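Local atomic coordinates of 1-pyrroline-5-carboxylate dehydrogenase (Thermus thermophilus, PDB entry 1UZB), a protein that probably oxidises 1-pyrroline-5-carboxylate, by way of its open-chain semialdehyde, to glutamate, as an NAD-dependent member of the aldehyde dehydrogenase family. Residues A[118-123]-A[184-189]; A[135-140]-A[478-483]; A[143-148]-A[193-198]. All coordinates share one frame; numbering follows the deposited sequence.

Contact 1 of 3, residues A[118-123]-A[184-189]; sequences ATLVYE and NFPVAI
Leu-120 of helix 113-124 reaches into the bend formed by Pro-186 and Val-187, just ahead of helix 188-199. Asn-184, Phe-185 and Pro-186 belong to the Pro-Trp-Asn-Phe-Pro signature of aldehyde dehydrogenases. In relatives the asparagine of this signature helps to form the oxyanion hole, so the contact probably lies behind a catalytic loop.

Leu-120 is the sole residue of its segment that carries the contact. Its CG stands anti to the carbonyl carbon (chi1 -75°), which carries the two methyls out from the helix toward the bend. CD2 does most of the touching. Pro-186 and Val-187 reach this methyl from directions about a right angle apart, so it sits in the cleft between them.

The proline offers the far corner of its ring. Its CG lies 3.3 Å from Leu-120 CD2, closer than two carbons normally pack. The neighbouring ring carbon, Pro-186 CD, stands back at 4.0 Å from the same CD2.

Val-187 uses one branch. Its CG1 lies anti to the backbone N (chi1 177°) and packs on Ala-138 of helix 128-149. Its CG2 faces the branch point of Leu-120, near CG and both methyls. The side chains of Leu-120 and Val-187 run at a slant to each other.

The contact is wholly apolar and buried. Asp-134 of helix 128-149 touches all three residues, and its OD1 accepts a hydrogen bond from Ala-188 N at the start of helix 188-199. Val-215 of helix 213-226 packs on Pro-186 and Val-187.

The fit of the valine methyl is even: Val-187 CG2 is 3.7 Å from Leu-120 CD2 and 3.9 Å from both Leu-120 CG and CD1.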
ATOM      1  N   ALA A 118     -20.598 -37.396 -11.959  1.00  5.57           N
ATOM      2  CA  ALA A 118     -21.324 -38.547 -12.484  1.00  5.95           C
ATOM      3  C   ALA A 118     -22.765 -38.182 -12.819  1.00  5.76           C
ATOM      4  O   ALA A 118     -23.335 -38.691 -13.786  1.00  6.91           O
ATOM      5  CB  ALA A 118     -21.295 -39.685 -11.472  1.00  6.93           C
ATOM      6  N   THR A 119     -23.355 -37.299 -12.022  1.00  5.56           N
ATOM      7  CA  THR A 119     -24.729 -36.886 -12.261  1.00  5.89           C
ATOM      8  C   THR A 119     -24.793 -36.077 -13.557  1.00  6.46           C
ATOM      9  O   THR A 119     -25.753 -36.187 -14.315  1.00  7.27           O
ATOM     10  CB  THR A 119     -25.286 -36.064 -11.080  1.00  6.09           C
ATOM     11  OG1 THR A 119     -25.164 -36.829  -9.875  1.00  8.19           O
ATOM     12  CG2 THR A 119     -26.757 -35.741 -11.302  1.00  9.01           C
ATOM     13  N   LEU A 120     -23.763 -35.277 -13.820  1.00  6.32           N
ATOM     14  CA  LEU A 120     -23.707 -34.491 -15.053  1.00  6.26           C
ATOM     15  C   LEU A 120     -23.561 -35.412 -16.262  1.00  5.86           C
ATOM     16  O   LEU A 120     -24.157 -35.177 -17.313  1.00  6.37           O
ATOM     17  CB  LEU A 120     -22.521 -33.523 -15.019  1.00  6.62           C
ATOM     18  CG  LEU A 120     -22.667 -32.293 -14.123  1.00  5.59           C
ATOM     19  CD1 LEU A 120     -21.342 -31.552 -14.077  1.00  6.36           C
ATOM     20  CD2 LEU A 120     -23.769 -31.386 -14.655  1.00  7.27           C
ATOM     21  N   VAL A 121     -22.744 -36.449 -16.112  1.00  5.51           N
ATOM     22  CA  VAL A 121     -22.533 -37.409 -17.184  1.00  5.86           C
ATOM     23  C   VAL A 121     -23.872 -38.001 -17.620  1.00  6.68           C
ATOM     24  O   VAL A 121     -24.205 -38.008 -18.807  1.00  7.20           O
ATOM     25  CB  VAL A 121     -21.596 -38.555 -16.719  1.00  5.72           C
ATOM     26  CG1 VAL A 121     -21.578 -39.672 -17.752  1.00  6.25           C
ATOM     27  CG2 VAL A 121     -20.186 -38.016 -16.499  1.00  5.68           C
ATOM     28  N   TYR A 122     -24.644 -38.483 -16.651  1.00  6.62           N
ATOM     29  CA  TYR A 122     -25.935 -39.094 -16.942  1.00  6.33           C
ATOM     30  C   TYR A 122     -27.083 -38.151 -17.270  1.00  6.59           C
ATOM     31  O   TYR A 122     -27.892 -38.463 -18.146  1.00  7.27           O
ATOM     32  CB  TYR A 122     -26.357 -40.008 -15.785  1.00  6.96           C
ATOM     33  CG  TYR A 122     -25.547 -41.280 -15.697  1.00  6.92           C
ATOM     34  CD1 TYR A 122     -24.777 -41.566 -14.570  1.00  7.81           C
ATOM     35  CD2 TYR A 122     -25.534 -42.190 -16.755  1.00  7.73           C
ATOM     36  CE1 TYR A 122     -24.013 -42.729 -14.500  1.00  9.38           C
ATOM     37  CE2 TYR A 122     -24.774 -43.351 -16.695  1.00  8.77           C
ATOM     38  CZ  TYR A 122     -24.018 -43.613 -15.565  1.00  9.92           C
ATOM     39  OH  TYR A 122     -23.264 -44.762 -15.507  1.00 13.43           O
ATOM     40  N   GLU A 123     -27.164 -37.004 -16.596  1.00  5.79           N
ATOM     41  CA  GLU A 123     -28.280 -36.095 -16.850  1.00  6.09           C
ATOM     42  C   GLU A 123     -28.161 -35.182 -18.067  1.00  5.99           C
ATOM     43  O   GLU A 123     -29.167 -34.916 -18.735  1.00  6.00           O
ATOM     44  CB  GLU A 123     -28.592 -35.237 -15.619  1.00  6.94           C
ATOM     45  CG  GLU A 123     -29.958 -34.561 -15.740  1.00  8.01           C
ATOM     46  CD  GLU A 123     -30.377 -33.773 -14.511  1.00  8.79           C
ATOM     47  OE1 GLU A 123     -31.601 -33.570 -14.341  1.00  8.91           O
ATOM     48  OE2 GLU A 123     -29.497 -33.348 -13.728  1.00 10.07           O
ATOM     49  N   ASN A 184     -26.534 -26.259 -19.857  1.00  7.17           N
ATOM     50  CA  ASN A 184     -25.205 -26.685 -20.286  1.00  6.63           C
ATOM     51  C   ASN A 184     -24.118 -26.673 -19.209  1.00  6.41           C
ATOM     52  O   ASN A 184     -23.142 -27.414 -19.310  1.00  7.92           O
ATOM     53  CB  ASN A 184     -24.781 -25.910 -21.542  1.00  6.68           C
ATOM     54  CG  ASN A 184     -24.446 -24.462 -21.267  1.00  7.11           C
ATOM     55  OD1 ASN A 184     -24.965 -23.845 -20.337  1.00  9.36           O
ATOM     56  ND2 ASN A 184     -23.582 -23.900 -22.103  1.00  9.52           N
ATOM     57  N   PHE A 185     -24.284 -25.838 -18.188  1.00  6.02           N
ATOM     58  CA  PHE A 185     -23.361 -25.802 -17.053  1.00  6.99           C
ATOM     59  C   PHE A 185     -24.278 -25.704 -15.843  1.00  7.39           C
ATOM     60  O   PHE A 185     -24.272 -24.712 -15.117  1.00  6.47           O
ATOM     61  CB  PHE A 185     -22.419 -24.600 -17.122  1.00  8.59           C
ATOM     62  CG  PHE A 185     -21.351 -24.741 -18.165  1.00 10.16           C
ATOM     63  CD1 PHE A 185     -21.566 -24.294 -19.464  1.00 12.03           C
ATOM     64  CD2 PHE A 185     -20.143 -25.363 -17.859  1.00 12.21           C
ATOM     65  CE1 PHE A 185     -20.591 -24.467 -20.449  1.00 11.54           C
ATOM     66  CE2 PHE A 185     -19.164 -25.542 -18.834  1.00 13.15           C
ATOM     67  CZ  PHE A 185     -19.391 -25.092 -20.132  1.00 12.93           C
ATOM     68  N   PRO A 186     -25.080 -26.760 -15.614  1.00  8.16           N
ATOM     69  CA  PRO A 186     -26.050 -26.868 -14.524  1.00  7.93           C
ATOM     70  C   PRO A 186     -25.535 -26.968 -13.101  1.00  7.19           C
ATOM     71  O   PRO A 186     -26.325 -26.985 -12.157  1.00  8.00           O
ATOM     72  CB  PRO A 186     -26.887 -28.066 -14.941  1.00  8.25           C
ATOM     73  CG  PRO A 186     -25.881 -28.954 -15.549  1.00  6.88           C
ATOM     74  CD  PRO A 186     -25.013 -28.024 -16.371  1.00  8.12           C
ATOM     75  N   VAL A 187     -24.223 -27.075 -12.940  1.00  6.92           N
ATOM     76  CA  VAL A 187     -23.660 -27.075 -11.600  1.00  7.05           C
ATOM     77  C   VAL A 187     -22.900 -25.753 -11.477  1.00  6.53           C
ATOM     78  O   VAL A 187     -23.196 -24.945 -10.607  1.00  6.95           O
ATOM     79  CB  VAL A 187     -22.699 -28.256 -11.341  1.00  6.31           C
ATOM     80  CG1 VAL A 187     -22.110 -28.138  -9.936  1.00  7.34           C
ATOM     81  CG2 VAL A 187     -23.448 -29.571 -11.470  1.00 10.28           C
ATOM     82  N   ALA A 188     -21.962 -25.515 -12.389  1.00  5.40           N
ATOM     83  CA  ALA A 188     -21.158 -24.295 -12.366  1.00  5.59           C
ATOM     84  C   ALA A 188     -21.922 -22.970 -12.432  1.00  5.61           C
ATOM     85  O   ALA A 188     -21.858 -22.172 -11.500  1.00  5.13           O
ATOM     86  CB  ALA A 188     -20.126 -24.337 -13.486  1.00  6.16           C
ATOM     87  N   ILE A 189     -22.624 -22.723 -13.534  1.00  5.44           N
ATOM     88  CA  ILE A 189     -23.349 -21.462 -13.682  1.00  5.28           C
ATOM     89  C   ILE A 189     -24.538 -21.365 -12.726  1.00  5.81           C
ATOM     90  O   ILE A 189     -24.833 -20.297 -12.195  1.00  6.54           O
ATOM     91  CB  ILE A 189     -23.769 -21.258 -15.148  1.00  7.11           C
ATOM     92  CG1 ILE A 189     -22.505 -21.111 -16.004  1.00 10.13           C
ATOM     93  CG2 ILE A 189     -24.643 -20.016 -15.293  1.00  7.01           C
ATOM     94  CD1 ILE A 189     -22.768 -20.947 -17.482  1.00 12.44           C
TER

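Contact 2 of 3, residues A[135-140]-A[478-483]; sequences VAEAID and ALVGVQ
Val-480 packs its side chain against Asp-140 and Glu-137, one turn apart on helix 128-149. The closest approach is between methylene and methine: Asp-140 CB lies 3.6 Å from Val-480 CB. Val-480 CG2 reaches between the two acidic residues and touches Glu-137 CG at 4.0 Å. The other branch, CG1, stands 3.8 Å from the carbonyl O of Asp-140. Of the two acidic side chains, the aliphatic parts touch the valine.

Their carboxylates meet the loop through water. Glu-137 holds CG anti to the backbone N (chi1 -175°) and extends across the gap toward the carbonyl of Ala-478. Its OE1 is 4.3 Å from Ala-478 O, and two waters, 1 and 2, bridge these two oxygens. Water 3 joins the other acid to the loop backbone. It donates to Asp-140 OD2 at 2.7 Å and accepts from Val-480 N at 2.9 Å.

The loop is braced from within. Leu-479 N donates to Gln-483 OE1 at 2.8 Å, almost straight at 175°. Gly-481 turns the chain with a positive phi of 84°. Asp-140 is fixed further by Glu-9 N at OD1 and by Asn-8 ND2 at OD2. Gln-483 NE2 bonds to Asn-167 OD1 of the second subunit, so the loop also takes part in the subunit interface.

Segment 478-483 runs directly into the Pro-Phe-Gly-Gly signature of aldehyde dehydrogenases. In related pyrroline-carboxylate dehydrogenases the loop before this signature borders the aldehyde pocket.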
ATOM      1  N   VAL A 135     -17.971 -29.070 -12.392  1.00  5.08           N
ATOM      2  CA  VAL A 135     -18.001 -29.051 -10.934  1.00  6.15           C
ATOM      3  C   VAL A 135     -16.857 -28.217 -10.353  1.00  4.82           C
ATOM      4  O   VAL A 135     -17.042 -27.502  -9.359  1.00  5.97           O
ATOM      5  CB  VAL A 135     -17.951 -30.485 -10.367  1.00  5.03           C
ATOM      6  CG1 VAL A 135     -17.946 -30.446  -8.847  1.00  8.70           C
ATOM      7  CG2 VAL A 135     -19.164 -31.276 -10.865  1.00  7.79           C
ATOM      8  N   ALA A 136     -15.678 -28.302 -10.965  1.00  5.48           N
ATOM      9  CA  ALA A 136     -14.530 -27.532 -10.497  1.00  5.13           C
ATOM     10  C   ALA A 136     -14.834 -26.035 -10.575  1.00  4.41           C
ATOM     11  O   ALA A 136     -14.474 -25.274  -9.677  1.00  5.29           O
ATOM     12  CB  ALA A 136     -13.302 -27.867 -11.332  1.00  6.27           C
ATOM     13  N   GLU A 137     -15.502 -25.616 -11.648  1.00  4.47           N
ATOM     14  CA  GLU A 137     -15.861 -24.213 -11.828  1.00  4.91           C
ATOM     15  C   GLU A 137     -16.866 -23.777 -10.757  1.00  4.18           C
ATOM     16  O   GLU A 137     -16.797 -22.656 -10.266  1.00  4.17           O
ATOM     17  CB  GLU A 137     -16.454 -23.990 -13.221  1.00  5.31           C
ATOM     18  CG  GLU A 137     -16.743 -22.529 -13.542  1.00  8.72           C
ATOM     19  CD  GLU A 137     -17.382 -22.343 -14.905  1.00 11.75           C
ATOM     20  OE1 GLU A 137     -16.932 -22.993 -15.869  1.00 18.11           O
ATOM     21  OE2 GLU A 137     -18.327 -21.536 -15.016  1.00 17.62           O
ATOM     22  N   ALA A 138     -17.802 -24.658 -10.409  1.00  4.29           N
ATOM     23  CA  ALA A 138     -18.798 -24.349  -9.381  1.00  3.90           C
ATOM     24  C   ALA A 138     -18.095 -24.085  -8.047  1.00  4.60           C
ATOM     25  O   ALA A 138     -18.406 -23.123  -7.349  1.00  4.70           O
ATOM     26  CB  ALA A 138     -19.779 -25.513  -9.235  1.00  4.86           C
ATOM     27  N   ILE A 139     -17.153 -24.958  -7.699  1.00  4.59           N
ATOM     28  CA  ILE A 139     -16.395 -24.802  -6.467  1.00  3.98           C
ATOM     29  C   ILE A 139     -15.645 -23.470  -6.543  1.00  3.57           C
ATOM     30  O   ILE A 139     -15.626 -22.704  -5.576  1.00  4.28           O
ATOM     31  CB  ILE A 139     -15.407 -25.976  -6.289  1.00  4.68           C
ATOM     32  CG1 ILE A 139     -16.188 -27.275  -6.065  1.00  6.00           C
ATOM     33  CG2 ILE A 139     -14.480 -25.709  -5.118  1.00  5.44           C
ATOM     34  CD1 ILE A 139     -15.354 -28.531  -6.230  1.00  6.10           C
ATOM     35  N   ASP A 140     -15.052 -23.184  -7.703  1.00  3.96           N
ATOM     36  CA  ASP A 140     -14.322 -21.930  -7.889  1.00  3.47           C
ATOM     37  C   ASP A 140     -15.207 -20.710  -7.637  1.00  4.16           C
ATOM     38  O   ASP A 140     -14.775 -19.758  -6.989  1.00  4.50           O
ATOM     39  CB  ASP A 140     -13.737 -21.822  -9.305  1.00  5.04           C
ATOM     40  CG  ASP A 140     -12.522 -22.709  -9.516  1.00  5.68           C
ATOM     41  OD1 ASP A 140     -11.986 -23.258  -8.530  1.00  7.32           O
ATOM     42  OD2 ASP A 140     -12.091 -22.843 -10.684  1.00  7.09           O
ATOM     43  N   ALA A 478     -13.215 -20.707 -19.709  1.00  6.39           N
ATOM     44  CA  ALA A 478     -12.736 -19.562 -18.946  1.00  5.79           C
ATOM     45  C   ALA A 478     -12.682 -19.947 -17.469  1.00  5.54           C
ATOM     46  O   ALA A 478     -13.637 -20.508 -16.929  1.00  7.68           O
ATOM     47  CB  ALA A 478     -13.668 -18.374 -19.140  1.00  6.97           C
ATOM     48  N   LEU A 479     -11.565 -19.647 -16.820  1.00  5.34           N
ATOM     49  CA  LEU A 479     -11.399 -19.970 -15.409  1.00  4.76           C
ATOM     50  C   LEU A 479     -11.789 -18.821 -14.499  1.00  4.55           C
ATOM     51  O   LEU A 479     -11.424 -17.674 -14.738  1.00  4.93           O
ATOM     52  CB  LEU A 479      -9.949 -20.361 -15.131  1.00  5.38           C
ATOM     53  CG  LEU A 479      -9.462 -21.656 -15.785  1.00  5.72           C
ATOM     54  CD1 LEU A 479      -7.965 -21.807 -15.569  1.00  8.30           C
ATOM     55  CD2 LEU A 479     -10.211 -22.842 -15.203  1.00  7.51           C
ATOM     56  N   VAL A 480     -12.543 -19.145 -13.455  1.00  5.06           N
ATOM     57  CA  VAL A 480     -12.970 -18.161 -12.475  1.00  4.91           C
ATOM     58  C   VAL A 480     -11.739 -17.424 -11.943  1.00  3.64           C
ATOM     59  O   VAL A 480     -10.709 -18.040 -11.649  1.00  4.76           O
ATOM     60  CB  VAL A 480     -13.707 -18.853 -11.305  1.00  5.41           C
ATOM     61  CG1 VAL A 480     -13.898 -17.884 -10.144  1.00  5.67           C
ATOM     62  CG2 VAL A 480     -15.057 -19.365 -11.786  1.00  7.36           C
ATOM     63  N   GLY A 481     -11.845 -16.102 -11.851  1.00  4.15           N
ATOM     64  CA  GLY A 481     -10.749 -15.293 -11.343  1.00  4.92           C
ATOM     65  C   GLY A 481      -9.686 -14.924 -12.363  1.00  4.71           C
ATOM     66  O   GLY A 481      -9.198 -13.791 -12.379  1.00  5.31           O
ATOM     67  N   VAL A 482      -9.331 -15.877 -13.219  1.00  4.52           N
ATOM     68  CA  VAL A 482      -8.310 -15.679 -14.245  1.00  4.56           C
ATOM     69  C   VAL A 482      -8.847 -14.918 -15.449  1.00  4.09           C
ATOM     70  O   VAL A 482      -8.226 -13.962 -15.925  1.00  4.75           O
ATOM     71  CB  VAL A 482      -7.767 -17.036 -14.750  1.00  3.57           C
ATOM     72  CG1 VAL A 482      -6.653 -16.811 -15.759  1.00  4.75           C
ATOM     73  CG2 VAL A 482      -7.268 -17.872 -13.577  1.00  4.92           C
ATOM     74  N   GLN A 483     -10.006 -15.354 -15.927  1.00  4.90           N
ATOM     75  CA  GLN A 483     -10.641 -14.756 -17.087  1.00  5.25           C
ATOM     76  C   GLN A 483     -12.080 -14.311 -16.845  1.00  6.42           C
ATOM     77  O   GLN A 483     -13.018 -15.087 -17.049  1.00  6.56           O
ATOM     78  CB  GLN A 483     -10.607 -15.744 -18.261  1.00  6.14           C
ATOM     79  CG  GLN A 483      -9.212 -16.011 -18.807  1.00  6.68           C
ATOM     80  CD  GLN A 483      -8.771 -17.462 -18.675  1.00  5.34           C
ATOM     81  OE1 GLN A 483      -9.561 -18.351 -18.342  1.00  6.64           O
ATOM     82  NE2 GLN A 483      -7.499 -17.708 -18.948  1.00  6.07           N
TER
HETATM   83  O   HOH W   1     -13.962 -22.796 -15.571  1.00 16.04           O
HETATM   84  O   HOH W   2     -15.814 -22.436 -18.236  1.00 30.23           O
HETATM   85  O   HOH W   3     -13.137 -21.930 -13.041  1.00  7.58           O

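Contact 3 of 3, residues A[143-148]-A[193-198]; sequences EYYARA and MIVGPV
Val-195 and Gly-196 meet the ring of Tyr-145 where helices 188-199 and 128-149 come close. The second segment begins with Met-193, which starts its side chain away from segment 143-148. Its carbonyl O accepts a hydrogen bond from Asn-257 ND2. Ile-194 follows and turns to Ala-206.

Val-195 is the first to touch. Its CG1 is anti to the carbonyl carbon (chi1 -57°), which leaves CG2 between the backbone N and the carbonyl carbon. From there CG2 meets the ring of Tyr-145 at its edge, in plane, 3.9 Å from CD1.

Gly-196 brings the backbones together. Its CA is 5.8 Å from the CA of Tyr-145, and the ring lies against its main chain. Gly-196 CA is 3.6 Å from Tyr-145 CD1, and Gly-196 N is 3.8 Å from the same carbon. The absence of a side chain on Gly-196 helps the ring to lie this near. The tyrosine OH goes beyond the contact to a hydrogen bond with Gly-498 N, which ties down the far end of the ring.

Pro-197 has no N-H to give to the preceding turn, and the helix kinks there. The helix bond resumes at Val-198, whose N donates to Ile-194 O at 3.2 Å.

The residues that touch are buried. Helix 188-199 is the crossover helix of a beta-alpha-beta unit between parallel strands 165-180 and 203-207, probably in the Rossmann-like NAD-binding domain of the family. The side chains of Pro-197 and Val-198 pack on Val-204 of strand 203-207, whereas Tyr-145 packs against Leu-503 of helix 500-504 and Ala-146 against Leu-102 of helix 95-111.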
ATOM      1  N   GLU A 143     -15.677 -20.306  -3.826  1.00  3.96           N
ATOM      2  CA  GLU A 143     -14.436 -19.868  -3.192  1.00  3.64           C
ATOM      3  C   GLU A 143     -14.083 -18.430  -3.564  1.00  4.44           C
ATOM      4  O   GLU A 143     -13.665 -17.641  -2.712  1.00  5.03           O
ATOM      5  CB  GLU A 143     -13.279 -20.787  -3.604  1.00  5.16           C
ATOM      6  CG  GLU A 143     -13.372 -22.226  -3.116  1.00  5.58           C
ATOM      7  CD  GLU A 143     -12.996 -22.388  -1.653  1.00  9.39           C
ATOM      8  OE1 GLU A 143     -12.460 -21.435  -1.057  1.00 11.14           O
ATOM      9  OE2 GLU A 143     -13.228 -23.483  -1.098  1.00  9.56           O
ATOM     10  N   TYR A 144     -14.259 -18.091  -4.837  1.00  4.91           N
ATOM     11  CA  TYR A 144     -13.942 -16.754  -5.319  1.00  3.79           C
ATOM     12  C   TYR A 144     -14.887 -15.698  -4.756  1.00  4.31           C
ATOM     13  O   TYR A 144     -14.439 -14.704  -4.185  1.00  4.69           O
ATOM     14  CB  TYR A 144     -13.982 -16.716  -6.851  1.00  4.26           C
ATOM     15  CG  TYR A 144     -13.479 -15.413  -7.428  1.00  4.73           C
ATOM     16  CD1 TYR A 144     -12.120 -15.214  -7.687  1.00  5.37           C
ATOM     17  CD2 TYR A 144     -14.356 -14.359  -7.672  1.00  5.06           C
ATOM     18  CE1 TYR A 144     -11.653 -13.992  -8.178  1.00  5.80           C
ATOM     19  CE2 TYR A 144     -13.901 -13.141  -8.155  1.00  4.70           C
ATOM     20  CZ  TYR A 144     -12.553 -12.963  -8.406  1.00  4.50           C
ATOM     21  OH  TYR A 144     -12.116 -11.752  -8.889  1.00  6.75           O
ATOM     22  N   TYR A 145     -16.191 -15.907  -4.911  1.00  4.33           N
ATOM     23  CA  TYR A 145     -17.162 -14.937  -4.414  1.00  4.14           C
ATOM     24  C   TYR A 145     -17.119 -14.776  -2.891  1.00  4.40           C
ATOM     25  O   TYR A 145     -17.381 -13.688  -2.380  1.00  5.75           O
ATOM     26  CB  TYR A 145     -18.572 -15.307  -4.892  1.00  4.37           C
ATOM     27  CG  TYR A 145     -18.771 -15.188  -6.395  1.00  5.48           C
ATOM     28  CD1 TYR A 145     -19.680 -16.007  -7.060  1.00  4.69           C
ATOM     29  CD2 TYR A 145     -18.045 -14.260  -7.152  1.00  5.23           C
ATOM     30  CE1 TYR A 145     -19.865 -15.918  -8.438  1.00  4.95           C
ATOM     31  CE2 TYR A 145     -18.218 -14.161  -8.539  1.00  4.83           C
ATOM     32  CZ  TYR A 145     -19.127 -14.994  -9.173  1.00  4.40           C
ATOM     33  OH  TYR A 145     -19.282 -14.934 -10.541  1.00  4.90           O
ATOM     34  N   ALA A 146     -16.777 -15.836  -2.160  1.00  4.03           N
ATOM     35  CA  ALA A 146     -16.687 -15.727  -0.704  1.00  4.32           C
ATOM     36  C   ALA A 146     -15.626 -14.687  -0.341  1.00  4.57           C
ATOM     37  O   ALA A 146     -15.808 -13.891   0.578  1.00  4.76           O
ATOM     38  CB  ALA A 146     -16.321 -17.069  -0.094  1.00  5.47           C
ATOM     39  N   ARG A 147     -14.511 -14.717  -1.066  1.00  4.28           N
ATOM     40  CA  ARG A 147     -13.411 -13.790  -0.838  1.00  5.00           C
ATOM     41  C   ARG A 147     -13.702 -12.406  -1.411  1.00  5.06           C
ATOM     42  O   ARG A 147     -13.459 -11.391  -0.764  1.00  5.97           O
ATOM     43  CB  ARG A 147     -12.124 -14.343  -1.463  1.00  4.78           C
ATOM     44  CG  ARG A 147     -11.582 -15.596  -0.773  1.00  5.80           C
ATOM     45  CD  ARG A 147     -10.462 -16.226  -1.597  1.00  6.59           C
ATOM     46  NE  ARG A 147      -9.774 -17.326  -0.916  1.00  5.20           N
ATOM     47  CZ  ARG A 147     -10.282 -18.538  -0.717  1.00  5.45           C
ATOM     48  NH1 ARG A 147      -9.567 -19.460  -0.088  1.00  6.28           N
ATOM     49  NH2 ARG A 147     -11.496 -18.836  -1.150  1.00  6.90           N
ATOM     50  N   ALA A 148     -14.228 -12.368  -2.628  1.00  5.28           N
ATOM     51  CA  ALA A 148     -14.522 -11.099  -3.275  1.00  6.40           C
ATOM     52  C   ALA A 148     -15.531 -10.263  -2.494  1.00  5.69           C
ATOM     53  O   ALA A 148     -15.426  -9.035  -2.448  1.00  5.98           O
ATOM     54  CB  ALA A 148     -15.024 -11.343  -4.692  1.00  5.61           C
ATOM     55  N   MET A 193     -24.419 -18.125 -10.281  1.00  5.25           N
ATOM     56  CA  MET A 193     -25.506 -17.157 -10.381  1.00  5.21           C
ATOM     57  C   MET A 193     -26.282 -16.985  -9.083  1.00  4.69           C
ATOM     58  O   MET A 193     -26.894 -15.940  -8.849  1.00  5.01           O
ATOM     59  CB  MET A 193     -26.474 -17.568 -11.488  1.00  7.49           C
ATOM     60  CG  MET A 193     -25.868 -17.585 -12.873  1.00  7.86           C
ATOM     61  SD  MET A 193     -27.093 -18.078 -14.094  1.00 11.79           S
ATOM     62  CE  MET A 193     -27.871 -16.530 -14.296  1.00 11.50           C
ATOM     63  N   ILE A 194     -26.256 -18.017  -8.244  1.00  4.54           N
ATOM     64  CA  ILE A 194     -26.949 -18.003  -6.961  1.00  5.41           C
ATOM     65  C   ILE A 194     -26.076 -17.462  -5.829  1.00  4.69           C
ATOM     66  O   ILE A 194     -26.465 -16.527  -5.127  1.00  5.87           O
ATOM     67  CB  ILE A 194     -27.396 -19.430  -6.550  1.00  4.10           C
ATOM     68  CG1 ILE A 194     -28.449 -19.960  -7.526  1.00  5.10           C
ATOM     69  CG2 ILE A 194     -27.933 -19.425  -5.121  1.00  6.74           C
ATOM     70  CD1 ILE A 194     -28.805 -21.412  -7.295  1.00  7.01           C
ATOM     71  N   VAL A 195     -24.887 -18.040  -5.663  1.00  5.04           N
ATOM     72  CA  VAL A 195     -24.024 -17.638  -4.560  1.00  6.45           C
ATOM     73  C   VAL A 195     -23.418 -16.246  -4.658  1.00  5.43           C
ATOM     74  O   VAL A 195     -23.071 -15.663  -3.636  1.00  6.16           O
ATOM     75  CB  VAL A 195     -22.897 -18.689  -4.301  1.00  7.64           C
ATOM     76  CG1 VAL A 195     -23.517 -20.057  -4.037  1.00  8.96           C
ATOM     77  CG2 VAL A 195     -21.935 -18.754  -5.471  1.00  9.25           C
ATOM     78  N   GLY A 196     -23.293 -15.708  -5.867  1.00  5.40           N
ATOM     79  CA  GLY A 196     -22.751 -14.365  -6.005  1.00  5.92           C
ATOM     80  C   GLY A 196     -23.674 -13.382  -5.300  1.00  5.12           C
ATOM     81  O   GLY A 196     -23.258 -12.671  -4.380  1.00  6.06           O
ATOM     82  N   PRO A 197     -24.949 -13.315  -5.712  1.00  4.80           N
ATOM     83  CA  PRO A 197     -25.897 -12.394  -5.073  1.00  4.89           C
ATOM     84  C   PRO A 197     -26.072 -12.673  -3.577  1.00  4.50           C
ATOM     85  O   PRO A 197     -26.121 -11.753  -2.759  1.00  4.54           O
ATOM     86  CB  PRO A 197     -27.189 -12.639  -5.847  1.00  5.86           C
ATOM     87  CG  PRO A 197     -26.692 -13.013  -7.216  1.00  6.88           C
ATOM     88  CD  PRO A 197     -25.537 -13.931  -6.916  1.00  6.23           C
ATOM     89  N   VAL A 198     -26.160 -13.949  -3.227  1.00  4.61           N
ATOM     90  CA  VAL A 198     -26.348 -14.359  -1.839  1.00  4.35           C
ATOM     91  C   VAL A 198     -25.171 -13.987  -0.939  1.00  5.28           C
ATOM     92  O   VAL A 198     -25.363 -13.607   0.214  1.00  4.55           O
ATOM     93  CB  VAL A 198     -26.601 -15.887  -1.760  1.00  5.05           C
ATOM     94  CG1 VAL A 198     -26.475 -16.385  -0.325  1.00  7.13           C
ATOM     95  CG2 VAL A 198     -27.987 -16.200  -2.303  1.00  5.91           C
TER

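In the fold
Helix 128-149 supplies one side of contacts 2 and 3. Helix 188-199 serves contact 3, and the loop just before it serves contact 1. Contacts 1 and 3 are buried and apolar. One relies on methyls and a proline ring, the other on an aromatic ring against a glycine backbone. Contact 2 is partly buried and mixes apolar packing with water bridges, close to a second subunit. Neighbouring contacts also touch. Leu-120 CD1 lies 3.9 Å from Val-135 CG2, linking contacts 1 and 2. Val-480 CG1 lies 3.5 Å from Tyr-144 CB, linking contacts 2 and 3. Helix 128-149 therefore connects the signature loop, the 478-483 loop and helix 188-199.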